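Local coordinates for protein type C neurotoxin (Clostridium botulinum, PDB 3PME) that probably binds gangliosides and phosphatidylethanolamine at nerve-cell membranes, as the receptor-binding domain of a botulinum C/D mosaic neurotoxin, at residues Ser98-Cys103 and Phe198-Lys203; Thr134-Lys139 and Tyr156-Leu161; Leu231-Glu236 and Asn289-Met294; Arg247-Lys252 and Leu256-Tyr261. All coordinates share one frame; numbering follows the deposited sequence.

The two lobes of the domain carry two contacts each. In the N-terminal, lectin-like lobe, contact 1 is buried and purely apolar, joining facing sheets through a tryptophan, while contact 2 is partly buried, packs a loop against a hairpin tip of the nine-stranded sheet that contact 1 also reaches, and adds a water bridge to its ring packing. In the C-terminal, trefoil lobe, contact 3 is a buried meeting of a loop with strand 292-299, where a carboxylate sits at a ring edge; contact 4 is a partly buried hairpin, held by backbone hydrogen bonds, with a sulfate on one side. Contacts 1 and 4 lie farthest apart, centres about 47 Å from each other.

Contact 1 of 4, residues Ser98-Cys103 and Phe198-Lys203; sequences SGWKLC and FNIFSK
W100 presents the six-membered end of its indole to two side chains of strand 198-201, F198 and I200, which point the same way because they are two residues apart on one strand. The rings of W100 and F198 are turned only about 14° from each other, yet they do not stack. They are displaced along their planes, so that W100 CH2 stands 4.3 Å from F198 CZ, at the edge of the phenyl ring and close to its plane. I200 reaches the neighbouring indole carbon: its CD1 lies 4.3 Å from W100 CZ2. Its CG1 sits beside the backbone N (chi1 -61°) and the chain is extended beyond it, which carries the methyl out toward the indole. Both partners are displaced to the same side of the indole plane, and they also touch one another, I200 CD1 lying 3.8 Å from F198 CE1. The three groups thus form a small apolar cluster with no hydrogen bond across it. In fold terms it spans the two facing sheets of the concanavalin-like jelly roll: strand 100-105 belongs to the five-stranded sheet and strand 193-201 to the nine-stranded one. The backbones stay well apart, W100 CA and I200 CA being 12.7 Å from each other, and the gap is bridged by the indole from one side and the phenyl and isoleucine side chains from the other. Around the cluster, W111 meets the W100 ring at about 20°, F181 packs edge-to-face with F198, and I7 of the adjacent strand 6-13 touches I200.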
loop_
_atom_site.group_PDB
_atom_site.type_symbol
_atom_site.label_atom_id
_atom_site.label_comp_id
_atom_site.label_asym_id
_atom_site.label_seq_id
_atom_site.Cartn_x
_atom_site.Cartn_y
_atom_site.Cartn_z
ATOM N N SER A 98 -27.652 5.440 -19.140
ATOM C CA SER A 98 -27.892 5.025 -17.760
ATOM C C SER A 98 -26.965 3.883 -17.315
ATOM O O SER A 98 -26.535 3.068 -18.125
ATOM C CB SER A 98 -29.377 4.666 -17.587
ATOM O OG SER A 98 -29.725 4.419 -16.240
ATOM N N GLY A 99 -26.662 3.841 -16.022
ATOM C CA GLY A 99 -25.853 2.784 -15.439
ATOM C C GLY A 99 -24.927 3.376 -14.398
ATOM O O GLY A 99 -25.272 4.330 -13.708
ATOM N N TRP A 100 -23.732 2.816 -14.279
ATOM C CA TRP A 100 -22.755 3.338 -13.319
ATOM C C TRP A 100 -21.378 3.391 -13.947
ATOM O O TRP A 100 -21.115 2.706 -14.939
ATOM C CB TRP A 100 -22.717 2.479 -12.055
ATOM C CG TRP A 100 -22.398 1.018 -12.302
ATOM C CD1 TRP A 100 -23.286 0.018 -12.591
ATOM C CD2 TRP A 100 -21.101 0.409 -12.288
ATOM N NE1 TRP A 100 -22.618 -1.176 -12.749
ATOM C CE2 TRP A 100 -21.277 -0.961 -12.558
ATOM C CE3 TRP A 100 -19.806 0.892 -12.056
ATOM C CZ2 TRP A 100 -20.201 -1.861 -12.617
ATOM C CZ3 TRP A 100 -18.745 -0.001 -12.107
ATOM C CH2 TRP A 100 -18.952 -1.359 -12.388
ATOM N N LYS A 101 -20.500 4.218 -13.376
ATOM C CA LYS A 101 -19.099 4.223 -13.796
ATOM C C LYS A 101 -18.202 4.710 -12.666
ATOM O O LYS A 101 -18.655 5.335 -11.711
ATOM C CB LYS A 101 -18.898 5.082 -15.056
ATOM C CG LYS A 101 -19.220 6.559 -14.878
ATOM C CD LYS A 101 -18.868 7.355 -16.137
ATOM C CE LYS A 101 -19.370 8.786 -16.022
ATOM N NZ LYS A 101 -19.140 9.561 -17.272
ATOM N N LEU A 102 -16.923 4.374 -12.773
ATOM C CA LEU A 102 -15.898 4.890 -11.877
ATOM C C LEU A 102 -14.934 5.725 -12.695
ATOM O O LEU A 102 -14.447 5.280 -13.742
ATOM C CB LEU A 102 -15.126 3.753 -11.223
ATOM C CG LEU A 102 -14.022 4.181 -10.243
ATOM C CD1 LEU A 102 -14.632 4.701 -8.947
ATOM C CD2 LEU A 102 -13.085 3.012 -9.968
ATOM N N CYS A 103 -14.657 6.934 -12.217
ATOM C CA CYS A 103 -13.697 7.827 -12.869
ATOM C C CYS A 103 -12.613 8.276 -11.907
ATOM O O CYS A 103 -12.761 8.188 -10.688
ATOM C CB CYS A 103 -14.391 9.081 -13.400
ATOM S SG CYS A 103 -15.798 8.771 -14.459
ATOM N N PHE A 198 -11.412 -7.375 -7.661
ATOM C CA PHE A 198 -12.683 -6.754 -8.027
ATOM C C PHE A 198 -13.867 -7.706 -7.800
ATOM O O PHE A 198 -13.897 -8.813 -8.363
ATOM C CB PHE A 198 -12.680 -6.269 -9.473
ATOM C CG PHE A 198 -13.885 -5.441 -9.811
ATOM C CD1 PHE A 198 -15.034 -6.037 -10.319
ATOM C CD2 PHE A 198 -13.873 -4.077 -9.592
ATOM C CE1 PHE A 198 -16.158 -5.282 -10.608
ATOM C CE2 PHE A 198 -14.996 -3.303 -9.878
ATOM C CZ PHE A 198 -16.141 -3.908 -10.385
ATOM N N ASN A 199 -14.822 -7.259 -6.976
ATOM C CA ASN A 199 -16.001 -8.045 -6.590
ATOM C C ASN A 199 -17.280 -7.224 -6.686
ATOM O O ASN A 199 -17.289 -6.030 -6.379
ATOM C CB ASN A 199 -15.894 -8.505 -5.133
ATOM C CG ASN A 199 -14.857 -9.586 -4.936
ATOM O OD1 ASN A 199 -14.723 -10.473 -5.762
ATOM N ND2 ASN A 199 -14.142 -9.529 -3.818
ATOM N N ILE A 200 -18.378 -7.872 -7.067
ATOM C CA ILE A 200 -19.691 -7.250 -6.931
ATOM C C ILE A 200 -20.585 -8.185 -6.133
ATOM O O ILE A 200 -20.570 -9.384 -6.351
ATOM C CB ILE A 200 -20.326 -6.930 -8.290
ATOM C CG1 ILE A 200 -19.442 -5.944 -9.061
ATOM C CG2 ILE A 200 -21.745 -6.333 -8.097
ATOM C CD1 ILE A 200 -19.940 -5.582 -10.442
ATOM N N PHE A 201 -21.345 -7.620 -5.199
ATOM C CA PHE A 201 -22.210 -8.390 -4.305
ATOM C C PHE A 201 -23.653 -7.963 -4.536
ATOM O O PHE A 201 -23.916 -6.800 -4.854
ATOM C CB PHE A 201 -21.850 -8.116 -2.838
ATOM C CG PHE A 201 -20.429 -8.458 -2.475
ATOM C CD1 PHE A 201 -19.394 -7.561 -2.727
ATOM C CD2 PHE A 201 -20.133 -9.665 -1.859
ATOM C CE1 PHE A 201 -18.089 -7.879 -2.390
ATOM C CE2 PHE A 201 -18.837 -9.985 -1.519
ATOM C CZ PHE A 201 -17.811 -9.089 -1.781
ATOM N N SER A 202 -24.581 -8.898 -4.359
ATOM C CA SER A 202 -26.001 -8.615 -4.568
ATOM C C SER A 202 -26.694 -8.207 -3.274
ATOM O O SER A 202 -27.895 -8.413 -3.101
ATOM C CB SER A 202 -26.702 -9.840 -5.145
ATOM O OG SER A 202 -26.597 -10.916 -4.232
ATOM N N LYS A 203 -25.930 -7.642 -2.354
ATOM C CA LYS A 203 -26.495 -7.094 -1.136
ATOM C C LYS A 203 -25.652 -5.910 -0.702
ATOM O O LYS A 203 -24.525 -5.734 -1.175
ATOM C CB LYS A 203 -26.525 -8.151 -0.030
ATOM C CG LYS A 203 -25.148 -8.610 0.401
ATOM C CD LYS A 203 -25.210 -9.782 1.368
ATOM C CE LYS A 203 -25.332 -9.329 2.805
ATOM N NZ LYS A 203 -25.208 -10.499 3.724
#

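Contact 2 of 4, residues Thr134-Lys139 and Tyr156-Leu161; sequences TGYTNK and YINGEL
Y136 reaches from the loop ahead of strand 141-148 to N158 and I157, at the tip of the hairpin formed by strands 152-157 and 160-166. This hairpin closes with a type I' turn from I157 to E160 and belongs to the larger sheet of the jelly-roll lobe. The loop that carries Y136 is itself well tied. A type II turn runs from Y136 to K139, closed by K139 N to Y136 O at 3.0 Å, and K139 NZ gives a bond to G135 O at 3.1 Å and another to H133 O.

The Y136 side chain starts with CB directed at the hairpin, and CG lies beside the backbone N (chi1 -53°), which sends the ring across to the hairpin tip. There CE1 comes 3.7 Å from N158 ND2, with ring and amide planes 63° apart. Further out, CZ lies 4.4 Å from I157 CG2, and OH is 4.3 Å from the same methyl; amide and methyl both come at the ring obliquely. F141, which also touches I157 and N158, meets the tyrosine ring at about 50°. N158 OD1 takes the backbone N-H of F142, which probably sets the rotation of the amide, leaving ND2 to reach a water beside the tyrosine. That water links hydroxyl and amide: lying in the ring plane at its edge, it is 2.7 Å from Y136 OH and accepts from N158 ND2 at 3.0 Å.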
loop_
_atom_site.group_PDB
_atom_site.type_symbol
_atom_site.label_atom_id
_atom_site.label_comp_id
_atom_site.label_asym_id
_atom_site.label_seq_id
_atom_site.Cartn_x
_atom_site.Cartn_y
_atom_site.Cartn_z
ATOM N N THR A 134 1.070 12.104 2.964
ATOM C CA THR A 134 0.060 11.646 3.908
ATOM C C THR A 134 -1.156 11.099 3.161
ATOM O O THR A 134 -2.025 10.453 3.749
ATOM C CB THR A 134 -0.395 12.783 4.849
ATOM O OG1 THR A 134 -1.166 13.744 4.114
ATOM C CG2 THR A 134 0.809 13.472 5.475
ATOM N N GLY A 135 -1.219 11.375 1.862
ATOM C CA GLY A 135 -2.302 10.890 1.025
ATOM C C GLY A 135 -2.047 9.511 0.440
ATOM O O GLY A 135 -1.145 8.792 0.882
ATOM N N TYR A 136 -2.825 9.155 -0.582
ATOM C CA TYR A 136 -2.785 7.813 -1.157
ATOM C C TYR A 136 -2.252 7.769 -2.585
ATOM O O TYR A 136 -2.470 6.786 -3.292
ATOM C CB TYR A 136 -4.188 7.190 -1.167
ATOM C CG TYR A 136 -4.911 7.175 0.162
ATOM C CD1 TYR A 136 -4.829 6.081 1.011
ATOM C CD2 TYR A 136 -5.689 8.259 0.555
ATOM C CE1 TYR A 136 -5.502 6.069 2.230
ATOM C CE2 TYR A 136 -6.363 8.258 1.762
ATOM C CZ TYR A 136 -6.265 7.162 2.592
ATOM O OH TYR A 136 -6.942 7.180 3.794
ATOM N N THR A 137 -1.563 8.818 -3.029
ATOM C CA THR A 137 -1.000 8.799 -4.374
ATOM C C THR A 137 -0.070 7.588 -4.545
ATOM O O THR A 137 0.871 7.410 -3.776
ATOM C CB THR A 137 -0.233 10.097 -4.688
ATOM O OG1 THR A 137 -1.127 11.216 -4.603
ATOM C CG2 THR A 137 0.327 10.030 -6.100
ATOM N N ASN A 138 -0.358 6.770 -5.561
ATOM C CA ASN A 138 0.365 5.536 -5.869
ATOM C C ASN A 138 0.404 4.499 -4.751
ATOM O O ASN A 138 1.290 3.632 -4.729
ATOM C CB ASN A 138 1.799 5.820 -6.351
ATOM C CG ASN A 138 2.396 4.641 -7.092
ATOM O OD1 ASN A 138 1.727 4.029 -7.932
ATOM N ND2 ASN A 138 3.669 4.331 -6.810
ATOM N N LYS A 139 -0.549 4.577 -3.825
ATOM C CA LYS A 139 -0.652 3.601 -2.750
ATOM C C LYS A 139 -1.910 2.779 -2.962
ATOM O O LYS A 139 -2.935 3.314 -3.372
ATOM C CB LYS A 139 -0.724 4.289 -1.381
ATOM C CG LYS A 139 0.513 5.080 -1.044
ATOM C CD LYS A 139 0.433 5.681 0.337
ATOM C CE LYS A 139 1.665 6.542 0.604
ATOM N NZ LYS A 139 1.465 7.406 1.796
ATOM N N TYR A 156 -16.824 3.773 1.044
ATOM C CA TYR A 156 -15.931 3.373 2.128
ATOM C C TYR A 156 -14.513 3.316 1.589
ATOM O O TYR A 156 -14.298 2.842 0.480
ATOM C CB TYR A 156 -16.285 1.979 2.645
ATOM C CG TYR A 156 -17.606 1.924 3.376
ATOM C CD1 TYR A 156 -18.802 1.951 2.674
ATOM C CD2 TYR A 156 -17.653 1.846 4.759
ATOM C CE1 TYR A 156 -20.020 1.902 3.337
ATOM C CE2 TYR A 156 -18.885 1.811 5.438
ATOM C CZ TYR A 156 -20.055 1.830 4.705
ATOM O OH TYR A 156 -21.284 1.800 5.348
ATOM N N ILE A 157 -13.571 3.813 2.383
ATOM C CA ILE A 157 -12.139 3.726 2.064
ATOM C C ILE A 157 -11.446 3.002 3.208
ATOM O O ILE A 157 -11.508 3.432 4.366
ATOM C CB ILE A 157 -11.496 5.121 1.862
ATOM C CG1 ILE A 157 -12.167 5.869 0.707
ATOM C CG2 ILE A 157 -9.967 4.980 1.633
ATOM C CD1 ILE A 157 -11.989 5.181 -0.653
ATOM N N ASN A 158 -10.791 1.894 2.876
ATOM C CA ASN A 158 -10.134 1.068 3.877
ATOM C C ASN A 158 -11.071 0.725 5.041
ATOM O O ASN A 158 -10.685 0.754 6.214
ATOM C CB ASN A 158 -8.838 1.733 4.353
ATOM C CG ASN A 158 -7.806 1.828 3.247
ATOM O OD1 ASN A 158 -7.827 1.042 2.309
ATOM N ND2 ASN A 158 -6.908 2.797 3.345
ATOM N N GLY A 159 -12.329 0.444 4.703
ATOM C CA GLY A 159 -13.281 -0.038 5.687
ATOM C C GLY A 159 -13.985 1.053 6.477
ATOM O O GLY A 159 -14.749 0.766 7.397
ATOM N N GLU A 160 -13.736 2.304 6.118
ATOM C CA GLU A 160 -14.308 3.426 6.867
ATOM C C GLU A 160 -15.181 4.284 5.970
ATOM O O GLU A 160 -14.761 4.708 4.893
ATOM C CB GLU A 160 -13.191 4.277 7.482
ATOM C CG GLU A 160 -12.318 3.519 8.477
ATOM C CD GLU A 160 -11.333 4.425 9.185
ATOM O OE1 GLU A 160 -10.742 5.293 8.511
ATOM O OE2 GLU A 160 -11.171 4.283 10.418
ATOM N N LEU A 161 -16.409 4.549 6.411
ATOM C CA LEU A 161 -17.313 5.392 5.638
ATOM C C LEU A 161 -16.775 6.814 5.474
ATOM O O LEU A 161 -16.370 7.440 6.452
ATOM C CB LEU A 161 -18.676 5.421 6.316
ATOM C CG LEU A 161 -19.703 6.281 5.595
ATOM C CD1 LEU A 161 -20.025 5.719 4.208
ATOM C CD2 LEU A 161 -20.966 6.355 6.457
HETATM O O HOH W 1 -7.382 4.980 5.339
#

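Contact 3 of 4, residues Leu231-Glu236 and Asn289-Met294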
loop_
_atom_site.group_PDB
_atom_site.type_symbol
_atom_site.label_atom_id
_atom_site.label_comp_id
_atom_site.label_asym_id
_atom_site.label_seq_id
_atom_site.Cartn_x
_atom_site.Cartn_y
_atom_site.Cartn_z
ATOM N N LEU A 231 6.384 -6.544 0.723
ATOM C CA LEU A 231 7.810 -6.321 0.961
ATOM C C LEU A 231 8.532 -7.604 0.583
ATOM O O LEU A 231 8.019 -8.699 0.826
ATOM C CB LEU A 231 8.034 -5.975 2.437
ATOM C CG LEU A 231 9.359 -5.278 2.755
ATOM C CD1 LEU A 231 9.302 -3.812 2.310
ATOM C CD2 LEU A 231 9.651 -5.379 4.235
ATOM N N LYS A 232 9.703 -7.474 -0.039
ATOM C CA LYS A 232 10.437 -8.640 -0.522
ATOM C C LYS A 232 11.885 -8.609 -0.083
ATOM O O LYS A 232 12.495 -7.552 0.022
ATOM C CB LYS A 232 10.408 -8.697 -2.047
ATOM C CG LYS A 232 9.013 -8.875 -2.654
ATOM C CD LYS A 232 9.027 -8.683 -4.170
ATOM C CE LYS A 232 9.297 -7.227 -4.541
ATOM N NZ LYS A 232 9.166 -6.978 -6.014
ATOM N N PHE A 233 12.438 -9.793 0.131
ATOM C CA PHE A 233 13.872 -9.904 0.327
ATOM C C PHE A 233 14.631 -9.422 -0.914
ATOM O O PHE A 233 14.110 -9.485 -2.024
ATOM C CB PHE A 233 14.226 -11.344 0.674
ATOM C CG PHE A 233 13.715 -11.772 2.010
ATOM C CD1 PHE A 233 14.258 -11.251 3.176
ATOM C CD2 PHE A 233 12.675 -12.676 2.107
ATOM C CE1 PHE A 233 13.779 -11.639 4.415
ATOM C CE2 PHE A 233 12.179 -13.067 3.341
ATOM C CZ PHE A 233 12.724 -12.550 4.498
ATOM N N ASP A 234 15.851 -8.921 -0.712
ATOM C CA ASP A 234 16.723 -8.450 -1.815
ATOM C C ASP A 234 16.391 -7.123 -2.504
ATOM O O ASP A 234 17.281 -6.437 -3.010
ATOM C CB ASP A 234 16.886 -9.529 -2.878
ATOM C CG ASP A 234 17.560 -10.744 -2.343
ATOM O OD1 ASP A 234 18.812 -10.801 -2.417
ATOM O OD2 ASP A 234 16.852 -11.637 -1.833
ATOM N N THR A 235 15.126 -6.757 -2.552
ATOM C CA THR A 235 14.730 -5.521 -3.201
ATOM C C THR A 235 15.358 -4.341 -2.467
ATOM O O THR A 235 15.439 -4.324 -1.238
ATOM C CB THR A 235 13.184 -5.389 -3.211
ATOM O OG1 THR A 235 12.644 -6.405 -4.063
ATOM C CG2 THR A 235 12.712 -4.015 -3.710
ATOM N N GLU A 236 15.796 -3.343 -3.221
ATOM C CA GLU A 236 16.326 -2.143 -2.599
ATOM C C GLU A 236 15.189 -1.287 -2.066
ATOM O O GLU A 236 14.194 -1.048 -2.757
ATOM C CB GLU A 236 17.198 -1.352 -3.574
ATOM C CG GLU A 236 18.505 -2.079 -3.851
ATOM C CD GLU A 236 19.480 -1.284 -4.702
ATOM O OE1 GLU A 236 19.182 -0.121 -5.032
ATOM O OE2 GLU A 236 20.554 -1.840 -5.026
ATOM N N ASN A 289 5.194 -11.330 8.450
ATOM C CA ASN A 289 5.094 -10.991 9.847
ATOM C C ASN A 289 5.848 -11.972 10.756
ATOM O O ASN A 289 5.581 -13.180 10.745
ATOM C CB ASN A 289 3.600 -10.938 10.195
ATOM C CG ASN A 289 3.347 -10.545 11.620
ATOM O OD1 ASN A 289 3.869 -9.543 12.108
ATOM N ND2 ASN A 289 2.532 -11.339 12.311
ATOM N N GLY A 290 6.799 -11.449 11.530
ATOM C CA GLY A 290 7.606 -12.255 12.426
ATOM C C GLY A 290 8.903 -12.828 11.854
ATOM O O GLY A 290 9.663 -13.480 12.572
ATOM N N ASP A 291 9.157 -12.608 10.571
ATOM C CA ASP A 291 10.378 -13.140 9.955
ATOM C C ASP A 291 11.627 -12.555 10.615
ATOM O O ASP A 291 11.642 -11.375 10.989
ATOM C CB ASP A 291 10.415 -12.842 8.449
ATOM C CG ASP A 291 9.678 -13.878 7.610
ATOM O OD1 ASP A 291 9.255 -14.914 8.172
ATOM O OD2 ASP A 291 9.546 -13.661 6.383
ATOM N N ASP A 292 12.667 -13.385 10.743
ATOM C CA ASP A 292 13.983 -12.948 11.215
ATOM C C ASP A 292 14.790 -12.494 10.003
ATOM O O ASP A 292 14.947 -13.237 9.032
ATOM C CB ASP A 292 14.738 -14.097 11.898
ATOM C CG ASP A 292 14.417 -14.225 13.385
ATOM O OD1 ASP A 292 13.501 -13.535 13.883
ATOM O OD2 ASP A 292 15.099 -15.015 14.070
ATOM N N ILE A 293 15.328 -11.283 10.082
ATOM C CA ILE A 293 15.921 -10.630 8.924
ATOM C C ILE A 293 17.231 -9.937 9.289
ATOM O O ILE A 293 17.527 -9.724 10.468
ATOM C CB ILE A 293 14.959 -9.581 8.339
ATOM C CG1 ILE A 293 14.740 -8.451 9.344
ATOM C CG2 ILE A 293 13.641 -10.231 8.001
ATOM C CD1 ILE A 293 13.916 -7.282 8.790
ATOM N N MET A 294 18.018 -9.622 8.265
ATOM C CA MET A 294 19.194 -8.781 8.419
ATOM C C MET A 294 19.086 -7.658 7.397
ATOM O O MET A 294 18.421 -7.809 6.381
ATOM C CB MET A 294 20.463 -9.602 8.189
ATOM C CG MET A 294 20.618 -10.696 9.226
ATOM S SD MET A 294 21.844 -11.927 8.785
ATOM C CE MET A 294 21.072 -12.707 7.362
#
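The ring of F233 meets strand 292-299 and the residues leading into it with its edge: both D291 OD2 and I293 CG2 lie near the ring plane, and neither is over a face. The carboxylate of D291 is turned only 24° from the ring. Its OD2 is 3.9 Å from F233 CZ and 4.1 Å from CE2, so a negatively charged oxygen faces the rim hydrogens, a placement that would probably be mildly attractive. OD2 is gripped elsewhere too, by a salt bridge to K281 NZ and a hydrogen bond from L288 N, and these probably do more than the ring to hold the carboxylate. At the next rim atom, F233 CE1, I293 CG2 packs at 3.9 Å. With CG1 of I293 between the backbone N and the carbonyl carbon (chi1 65°), CG2 is the branch left to meet the phenyl group.

In the beta-trefoil lobe this contact joins the loop between helix 207-218 and strand 238-241 to the first part of strand 292-299. Strand 273-277 lies alongside, with S277 touching F233 and I275 touching I293, while I345 of strand 343-347 also packs on I293.

Contact 4 of 4, residues Arg247-Lys252 and Leu256-Tyr261. With SO4 (sulfate ion), chain C.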
loop_
_atom_site.group_PDB
_atom_site.type_symbol
_atom_site.label_atom_id
_atom_site.label_comp_id
_atom_site.label_asym_id
_atom_site.label_seq_id
_atom_site.Cartn_x
_atom_site.Cartn_y
_atom_site.Cartn_z
ATOM N N ARG A 247 14.586 12.083 5.279
ATOM C CA ARG A 247 15.946 11.763 5.707
ATOM C C ARG A 247 16.348 10.401 5.199
ATOM O O ARG A 247 15.503 9.523 5.023
ATOM C CB ARG A 247 16.073 11.816 7.228
ATOM C CG ARG A 247 15.768 13.186 7.788
ATOM C CD ARG A 247 16.140 13.365 9.246
ATOM N NE ARG A 247 16.013 14.791 9.532
ATOM C CZ ARG A 247 17.025 15.650 9.605
ATOM N NH1 ARG A 247 18.292 15.248 9.512
ATOM N NH2 ARG A 247 16.766 16.928 9.834
ATOM N N TYR A 248 17.652 10.243 4.966
ATOM C CA TYR A 248 18.226 8.970 4.547
ATOM C C TYR A 248 19.209 8.496 5.607
ATOM O O TYR A 248 19.655 9.287 6.441
ATOM C CB TYR A 248 18.922 9.089 3.179
ATOM C CG TYR A 248 20.161 9.964 3.124
ATOM C CD1 TYR A 248 20.070 11.330 2.855
ATOM C CD2 TYR A 248 21.421 9.409 3.290
ATOM C CE1 TYR A 248 21.204 12.120 2.774
ATOM C CE2 TYR A 248 22.562 10.188 3.207
ATOM C CZ TYR A 248 22.447 11.543 2.945
ATOM O OH TYR A 248 23.574 12.338 2.863
ATOM N N ILE A 249 19.541 7.209 5.568
ATOM C CA ILE A 249 20.455 6.610 6.538
ATOM C C ILE A 249 21.894 6.771 6.061
ATOM O O ILE A 249 22.226 6.399 4.935
ATOM C CB ILE A 249 20.135 5.118 6.744
ATOM C CG1 ILE A 249 18.677 4.966 7.179
ATOM C CG2 ILE A 249 21.090 4.498 7.767
ATOM C CD1 ILE A 249 18.198 3.537 7.247
ATOM N N ALA A 250 22.738 7.339 6.916
ATOM C CA ALA A 250 24.148 7.536 6.579
ATOM C C ALA A 250 25.076 7.143 7.720
ATOM O O ALA A 250 24.782 7.390 8.881
ATOM C CB ALA A 250 24.391 8.990 6.209
ATOM N N PRO A 251 26.223 6.539 7.392
ATOM C CA PRO A 251 27.222 6.292 8.431
ATOM C C PRO A 251 27.966 7.577 8.753
ATOM O O PRO A 251 28.384 8.299 7.849
ATOM C CB PRO A 251 28.169 5.287 7.768
ATOM C CG PRO A 251 28.082 5.598 6.327
ATOM C CD PRO A 251 26.652 6.048 6.073
ATOM N N LYS A 252 28.116 7.872 10.035
ATOM C CA LYS A 252 28.869 9.046 10.453
ATOM C C LYS A 252 29.614 8.695 11.729
ATOM O O LYS A 252 29.002 8.338 12.731
ATOM C CB LYS A 252 27.923 10.227 10.687
ATOM C CG LYS A 252 28.590 11.499 11.201
ATOM C CD LYS A 252 27.585 12.649 11.206
ATOM C CE LYS A 252 28.199 13.933 11.747
ATOM N NZ LYS A 252 27.245 15.066 11.592
ATOM N N LEU A 256 25.106 4.889 12.568
ATOM C CA LEU A 256 24.194 5.360 11.543
ATOM C C LEU A 256 23.354 6.518 12.083
ATOM O O LEU A 256 22.908 6.498 13.232
ATOM C CB LEU A 256 23.262 4.223 11.119
ATOM C CG LEU A 256 23.938 3.026 10.469
ATOM C CD1 LEU A 256 22.894 1.938 10.217
ATOM C CD2 LEU A 256 24.625 3.457 9.175
ATOM N N VAL A 257 23.145 7.522 11.239
ATOM C CA VAL A 257 22.267 8.631 11.600
ATOM C C VAL A 257 21.355 8.934 10.423
ATOM O O VAL A 257 21.558 8.407 9.330
ATOM C CB VAL A 257 23.065 9.900 11.977
ATOM C CG1 VAL A 257 23.862 9.683 13.269
ATOM C CG2 VAL A 257 23.947 10.319 10.824
ATOM N N LEU A 258 20.357 9.789 10.652
ATOM C CA LEU A 258 19.417 10.169 9.608
ATOM C C LEU A 258 19.724 11.577 9.120
ATOM O O LEU A 258 19.606 12.543 9.874
ATOM C CB LEU A 258 17.972 10.084 10.121
ATOM C CG LEU A 258 17.582 8.771 10.820
ATOM C CD1 LEU A 258 16.099 8.765 11.233
ATOM C CD2 LEU A 258 17.908 7.568 9.943
ATOM N N VAL A 259 20.099 11.677 7.854
ATOM C CA VAL A 259 20.530 12.929 7.243
ATOM C C VAL A 259 19.478 13.438 6.253
ATOM O O VAL A 259 18.902 12.667 5.481
ATOM C CB VAL A 259 21.838 12.697 6.473
ATOM C CG1 VAL A 259 22.251 13.956 5.706
ATOM C CG2 VAL A 259 22.942 12.232 7.426
ATOM N N GLN A 260 19.219 14.742 6.258
ATOM C CA GLN A 260 18.238 15.269 5.319
ATOM C C GLN A 260 18.774 15.206 3.895
ATOM O O GLN A 260 19.888 15.652 3.629
ATOM C CB GLN A 260 17.855 16.705 5.667
ATOM C CG GLN A 260 16.611 17.182 4.927
ATOM C CD GLN A 260 16.140 18.533 5.402
ATOM O OE1 GLN A 260 16.906 19.496 5.426
ATOM N NE2 GLN A 260 14.873 18.614 5.790
ATOM N N TYR A 261 17.985 14.642 2.984
ATOM C CA TYR A 261 18.374 14.597 1.583
ATOM C C TYR A 261 18.372 16.007 1.010
ATOM O O TYR A 261 17.563 16.854 1.415
ATOM C CB TYR A 261 17.429 13.693 0.792
ATOM C CG TYR A 261 17.854 13.433 -0.635
ATOM C CD1 TYR A 261 19.075 12.837 -0.926
ATOM C CD2 TYR A 261 17.013 13.753 -1.688
ATOM C CE1 TYR A 261 19.447 12.594 -2.238
ATOM C CE2 TYR A 261 17.370 13.515 -2.989
ATOM C CZ TYR A 261 18.585 12.939 -3.265
ATOM O OH TYR A 261 18.923 12.706 -4.575
HETATM S S SO4 C . 26.631 9.908 2.833
HETATM O O1 SO4 C . 25.842 11.032 3.342
HETATM O O2 SO4 C . 25.800 8.736 2.624
HETATM O O3 SO4 C . 27.226 10.300 1.558
HETATM O O4 SO4 C . 27.688 9.576 3.788
HETATM O O HOH W 2 20.591 16.667 7.797
#
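Y248 and V259 form a hydrogen-bonded pair in the antiparallel beta hairpin of strands 247-252 and 255-260, within the trefoil lobe. The middle of the hairpin is tightly knit. Y248 N to V259 O and V259 N to Y248 O both measure 2.8 Å, and A250 and V257 repeat the pattern two residues on. Packing is close on both sides. V259 CB lies over one face of the Y248 ring in a CH-pi contact, 4.0 Å from its centroid; Y248 CG stands between the backbone N and the carbonyl carbon (chi1 66°), which lays the ring beside V259. On the other side, I249 CG1 meets L258 CD2 and I249 CG2 meets L256 CD2, each at 3.9 Å, a hydrophobic layer continued by M297 and L331. R247 is well held too: its extended chain crosses L258 at about a right angle, NH1 bonds L258 O at 3.0 Å, tilted from the carbonyl plane, and Y384 adds a cation-pi contact.

The solvent side is looser. Q260, exposed, lays CB over one guanidinium face, and a water accepts from Q260 N at 2.8 Å and, weakly, from R247 NH1. K252, also exposed, touches V257 through its CB.

At the ring edge, Y248 OH donates to sulfate O1, near the ring plane, at 2.7 Å. The ion, probably from the crystallisation liquor, is also bound by N271, Y299 and K270, which suggests a site able to take an anionic group.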